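Local atomic coordinates of possible sortase-like protein (Corynebacterium diphtheriae, PDB entry 5UUS), a protein that probably acts as a membrane-bound class E sortase, a cysteine transpeptidase that joins proteins to the cell wall. Residues Ala146-Ile149 with Asp153-His156; Glu213-Pro216 with Lys222-Ala225. One frame throughout, in Å; residues are numbered along the deposited sequence.

Contact 1 pairs 146-149 with 153-156, and contact 2 pairs 213-216 with 222-225. They follow one another along the chain and do not touch. Their centres lie 23 Å apart, and their nearest atoms are about 12 Å apart. Both lie away from H90 and C195, the predicted active-site residues. Strand 204-216 relates the two. Its M210 is touched by the I149 and Y154 side chains of contact 1, and its last residues form half of contact 2. Contact 1 has a backbone hydrogen bond, a salt bridge and a bound ethanediol, whereas contact 2 is apolar packing between one aromatic ring and one proline.

Contact 1: Ala146-Ile149 with Asp153-His156. With EDO (1,2-ethanediol), chain G.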
loop_
_atom_site.group_PDB
_atom_site.type_symbol
_atom_site.label_atom_id
_atom_site.label_comp_id
_atom_site.label_asym_id
_atom_site.label_seq_id
_atom_site.Cartn_x
_atom_site.Cartn_y
_atom_site.Cartn_z
ATOM N N ALA A 146 9.319 11.605 9.556
ATOM C CA ALA A 146 8.644 12.895 9.444
ATOM C C ALA A 146 9.535 13.927 8.764
ATOM O O ALA A 146 9.044 14.757 7.974
ATOM C CB ALA A 146 8.210 13.386 10.806
ATOM N N GLU A 147 10.837 13.888 9.056
ATOM C CA GLU A 147 11.755 14.844 8.435
ATOM C C GLU A 147 11.906 14.563 6.965
ATOM O O GLU A 147 11.870 15.493 6.160
ATOM C CB GLU A 147 13.125 14.834 9.100
ATOM C CG GLU A 147 13.099 15.436 10.487
ATOM C CD GLU A 147 14.478 15.505 11.127
ATOM O OE1 GLU A 147 15.483 15.566 10.377
ATOM O OE2 GLU A 147 14.554 15.495 12.379
ATOM N N ARG A 148 12.074 13.290 6.612
ATOM C CA ARG A 148 12.147 12.902 5.200
ATOM C C ARG A 148 10.880 13.271 4.415
ATOM O O ARG A 148 10.953 13.706 3.273
ATOM C CB ARG A 148 12.395 11.401 5.073
ATOM C CG ARG A 148 13.620 10.904 5.796
ATOM C CD ARG A 148 13.879 9.451 5.388
ATOM N NE ARG A 148 14.475 9.407 4.054
ATOM C CZ ARG A 148 14.760 8.297 3.376
ATOM N NH1 ARG A 148 15.340 8.390 2.195
ATOM N NH2 ARG A 148 14.463 7.100 3.870
ATOM N N ILE A 149 9.721 13.092 5.041
ATOM C CA ILE A 149 8.440 13.463 4.437
ATOM C C ILE A 149 8.316 14.969 4.256
ATOM O O ILE A 149 7.737 15.447 3.269
ATOM C CB ILE A 149 7.254 12.941 5.291
ATOM C CG1 ILE A 149 7.158 11.400 5.173
ATOM C CG2 ILE A 149 5.934 13.641 4.908
ATOM C CD1 ILE A 149 6.302 10.742 6.260
ATOM N N ASP A 153 13.753 13.177 0.985
ATOM C CA ASP A 153 13.480 12.476 -0.264
ATOM C C ASP A 153 11.985 12.289 -0.563
ATOM O O ASP A 153 11.605 12.008 -1.690
ATOM C CB ASP A 153 14.179 11.124 -0.242
ATOM C CG ASP A 153 15.693 11.264 -0.157
ATOM O OD1 ASP A 153 16.236 12.293 -0.607
ATOM O OD2 ASP A 153 16.346 10.350 0.359
ATOM N N TYR A 154 11.155 12.423 0.456
ATOM C CA TYR A 154 9.724 12.202 0.317
ATOM C C TYR A 154 8.930 13.520 0.407
ATOM O O TYR A 154 7.709 13.526 0.546
ATOM C CB TYR A 154 9.286 11.162 1.374
ATOM C CG TYR A 154 9.847 9.790 1.023
ATOM C CD1 TYR A 154 11.135 9.422 1.408
ATOM C CD2 TYR A 154 9.120 8.895 0.230
ATOM C CE1 TYR A 154 11.671 8.179 1.062
ATOM C CE2 TYR A 154 9.658 7.644 -0.125
ATOM C CZ TYR A 154 10.930 7.305 0.296
ATOM O OH TYR A 154 11.472 6.088 -0.065
ATOM N N GLU A 155 9.632 14.644 0.320
ATOM C CA GLU A 155 8.971 15.950 0.429
ATOM C C GLU A 155 7.900 16.145 -0.661
ATOM O O GLU A 155 6.813 16.647 -0.393
ATOM C CB GLU A 155 10.004 17.077 0.363
ATOM C CG GLU A 155 9.357 18.453 0.143
ATOM C CD GLU A 155 10.360 19.602 0.278
ATOM O OE1 GLU A 155 11.577 19.333 0.467
ATOM O OE2 GLU A 155 9.913 20.771 0.207
ATOM N N HIS A 156 8.189 15.699 -1.878
ATOM C CA HIS A 156 7.270 15.876 -3.008
ATOM C C HIS A 156 6.107 14.856 -3.041
ATOM O O HIS A 156 5.246 14.927 -3.904
ATOM C CB HIS A 156 8.058 15.773 -4.311
ATOM C CG HIS A 156 8.567 14.392 -4.585
ATOM N ND1 HIS A 156 9.672 13.863 -3.946
ATOM C CD2 HIS A 156 8.103 13.413 -5.399
ATOM C CE1 HIS A 156 9.869 12.626 -4.370
ATOM N NE2 HIS A 156 8.918 12.325 -5.235
HETATM C C1 EDO G . 18.322 11.817 2.576
HETATM O O1 EDO G . 18.744 13.176 2.355
HETATM C C2 EDO G . 17.178 11.746 3.597
HETATM O O2 EDO G . 15.892 11.943 2.979
#
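R148 and I149, late in helix 143-151, meet the chain that returns just after it; I149 and Y154 come nearest, CA to CA 4.5 Å. The Y154 N-H bonds to R148 O at 3.1 Å. E155 CA makes a C-H...O contact with I149 O. The R148 chain bends at chi3 (77°), which brings its guanidinium over toward the loop. NH1 then forms a salt bridge with D153 OD2 at 2.9 Å. The oxygen lies in the guanidinium plane and is met on its anti side. NE bonds to O2 of the ethanediol, which also takes the D153 N-H; the ethanediol, probably from the crystallisation liquor, thus bridges the segments. Y154 CE1 sits over the centre of one guanidinium face, 3.8 Å from NH1. The two planes stand 88° apart, so the ring presents its edge. NH2 reaches past the contact to a salt bridge with E187 and a hydrogen bond to G185 O. R133 of helix 130-137 donates to I149 O. The side chains of I149 and Y154 both touch M210 of strand 204-216, placing this helix end and its loop against the sheet.

Contact 2: Glu213-Pro216 with Lys222-Ala225; sequences EHFP and KPAA
F215 meets P223 through the far end of its ring. CZ lies 3.9 Å from P223 CG, the closest approach between the two segments. CE2 is next, 4.2 Å from the same CG, and CZ is also 4.1 Å from P223 CD. The proline thus offers its CG and CD methylenes, and the two side chains cross at a slant. P223 N lies 4.0 Å from CZ, at the ring edge and in the ring plane. K222 C also lies near that plane, 4.3 Å from F215 CZ. The CZ edge of the ring therefore faces the K222-P223 peptide link. The contact is apolar, and it buries a modest 135 Å² in all. The torsion chi1 of F215 (57°) sets CG between the backbone N and the carbonyl carbon, and from there the ring reaches across to the proline.

The strand 204-216 belongs to the curled mixed sheet that forms the beta-barrel of the sortase fold, and the chain beyond it turns back so that 222-225 packs beside the strand's end. Backbone hydrogen bonds pair F215 with W118 and E213 with V120 of the antiparallel strand 117-123, which fixes where the phenylalanine starts. Next to F215, the hydrogen bond between H214 ND1 and S119 OG adds a side-chain tie to that same strand. P223 is buried, touching W118 and V120 there and V111 of strand 109-114. Two residues on, A225 lies in a 3-10 segment that starts at A224, and its side chain packs on A109 and V111.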
loop_
_atom_site.group_PDB
_atom_site.type_symbol
_atom_site.label_atom_id
_atom_site.label_comp_id
_atom_site.label_asym_id
_atom_site.label_seq_id
_atom_site.Cartn_x
_atom_site.Cartn_y
_atom_site.Cartn_z
ATOM N N GLU A 213 5.506 -0.648 10.175
ATOM C CA GLU A 213 5.762 -1.961 10.792
ATOM C C GLU A 213 5.914 -3.052 9.750
ATOM O O GLU A 213 5.188 -3.064 8.753
ATOM C CB GLU A 213 4.632 -2.380 11.719
ATOM C CG GLU A 213 4.410 -1.583 12.958
ATOM C CD GLU A 213 3.240 -2.161 13.760
ATOM O OE1 GLU A 213 3.371 -3.292 14.303
ATOM O OE2 GLU A 213 2.178 -1.497 13.816
ATOM N N HIS A 214 6.829 -3.995 9.994
ATOM C CA HIS A 214 6.950 -5.191 9.138
ATOM C C HIS A 214 7.620 -6.317 9.923
ATOM O O HIS A 214 8.743 -6.155 10.386
ATOM C CB HIS A 214 7.749 -4.913 7.850
ATOM C CG HIS A 214 7.904 -6.120 6.962
ATOM N ND1 HIS A 214 6.842 -6.705 6.307
ATOM C CD2 HIS A 214 8.997 -6.863 6.646
ATOM C CE1 HIS A 214 7.271 -7.748 5.616
ATOM N NE2 HIS A 214 8.570 -7.868 5.803
ATOM N N PHE A 215 6.917 -7.432 10.114
ATOM C CA PHE A 215 7.459 -8.515 10.950
ATOM C C PHE A 215 6.897 -9.868 10.498
ATOM O O PHE A 215 5.844 -9.922 9.835
ATOM C CB PHE A 215 7.171 -8.255 12.444
ATOM C CG PHE A 215 5.718 -8.094 12.771
ATOM C CD1 PHE A 215 4.931 -9.198 13.071
ATOM C CD2 PHE A 215 5.140 -6.831 12.787
ATOM C CE1 PHE A 215 3.583 -9.046 13.373
ATOM C CE2 PHE A 215 3.789 -6.666 13.080
ATOM C CZ PHE A 215 3.010 -7.777 13.375
ATOM N N PRO A 216 7.614 -10.966 10.829
ATOM C CA PRO A 216 7.230 -12.312 10.384
ATOM C C PRO A 216 6.104 -12.919 11.216
ATOM O O PRO A 216 5.966 -12.602 12.384
ATOM C CB PRO A 216 8.521 -13.121 10.555
ATOM C CG PRO A 216 9.184 -12.461 11.758
ATOM C CD PRO A 216 8.890 -10.968 11.568
ATOM N N LYS A 222 -0.779 -10.521 15.508
ATOM C CA LYS A 222 -1.156 -9.719 14.347
ATOM C C LYS A 222 -1.062 -8.266 14.820
ATOM O O LYS A 222 -1.090 -8.027 16.020
ATOM C CB LYS A 222 -2.555 -10.092 13.839
ATOM C CG LYS A 222 -3.617 -10.184 14.932
ATOM C CD LYS A 222 -5.020 -10.417 14.357
ATOM C CE LYS A 222 -5.184 -11.822 13.779
ATOM N NZ LYS A 222 -5.230 -12.881 14.838
ATOM N N PRO A 223 -0.907 -7.296 13.895
ATOM C CA PRO A 223 -0.681 -5.903 14.313
ATOM C C PRO A 223 -1.824 -5.306 15.117
ATOM O O PRO A 223 -2.994 -5.526 14.810
ATOM C CB PRO A 223 -0.556 -5.141 12.988
ATOM C CG PRO A 223 -0.232 -6.196 11.973
ATOM C CD PRO A 223 -0.944 -7.428 12.433
ATOM N N ALA A 224 -1.461 -4.519 16.120
ATOM C CA ALA A 224 -2.419 -3.775 16.917
ATOM C C ALA A 224 -3.242 -2.837 16.048
ATOM O O ALA A 224 -4.346 -2.437 16.424
ATOM C CB ALA A 224 -1.705 -2.993 17.986
ATOM N N ALA A 225 -2.706 -2.485 14.884
ATOM C CA ALA A 225 -3.376 -1.520 14.023
ATOM C C ALA A 225 -4.746 -2.035 13.586
ATOM O O ALA A 225 -5.650 -1.250 13.305
ATOM C CB ALA A 225 -2.511 -1.188 12.811
#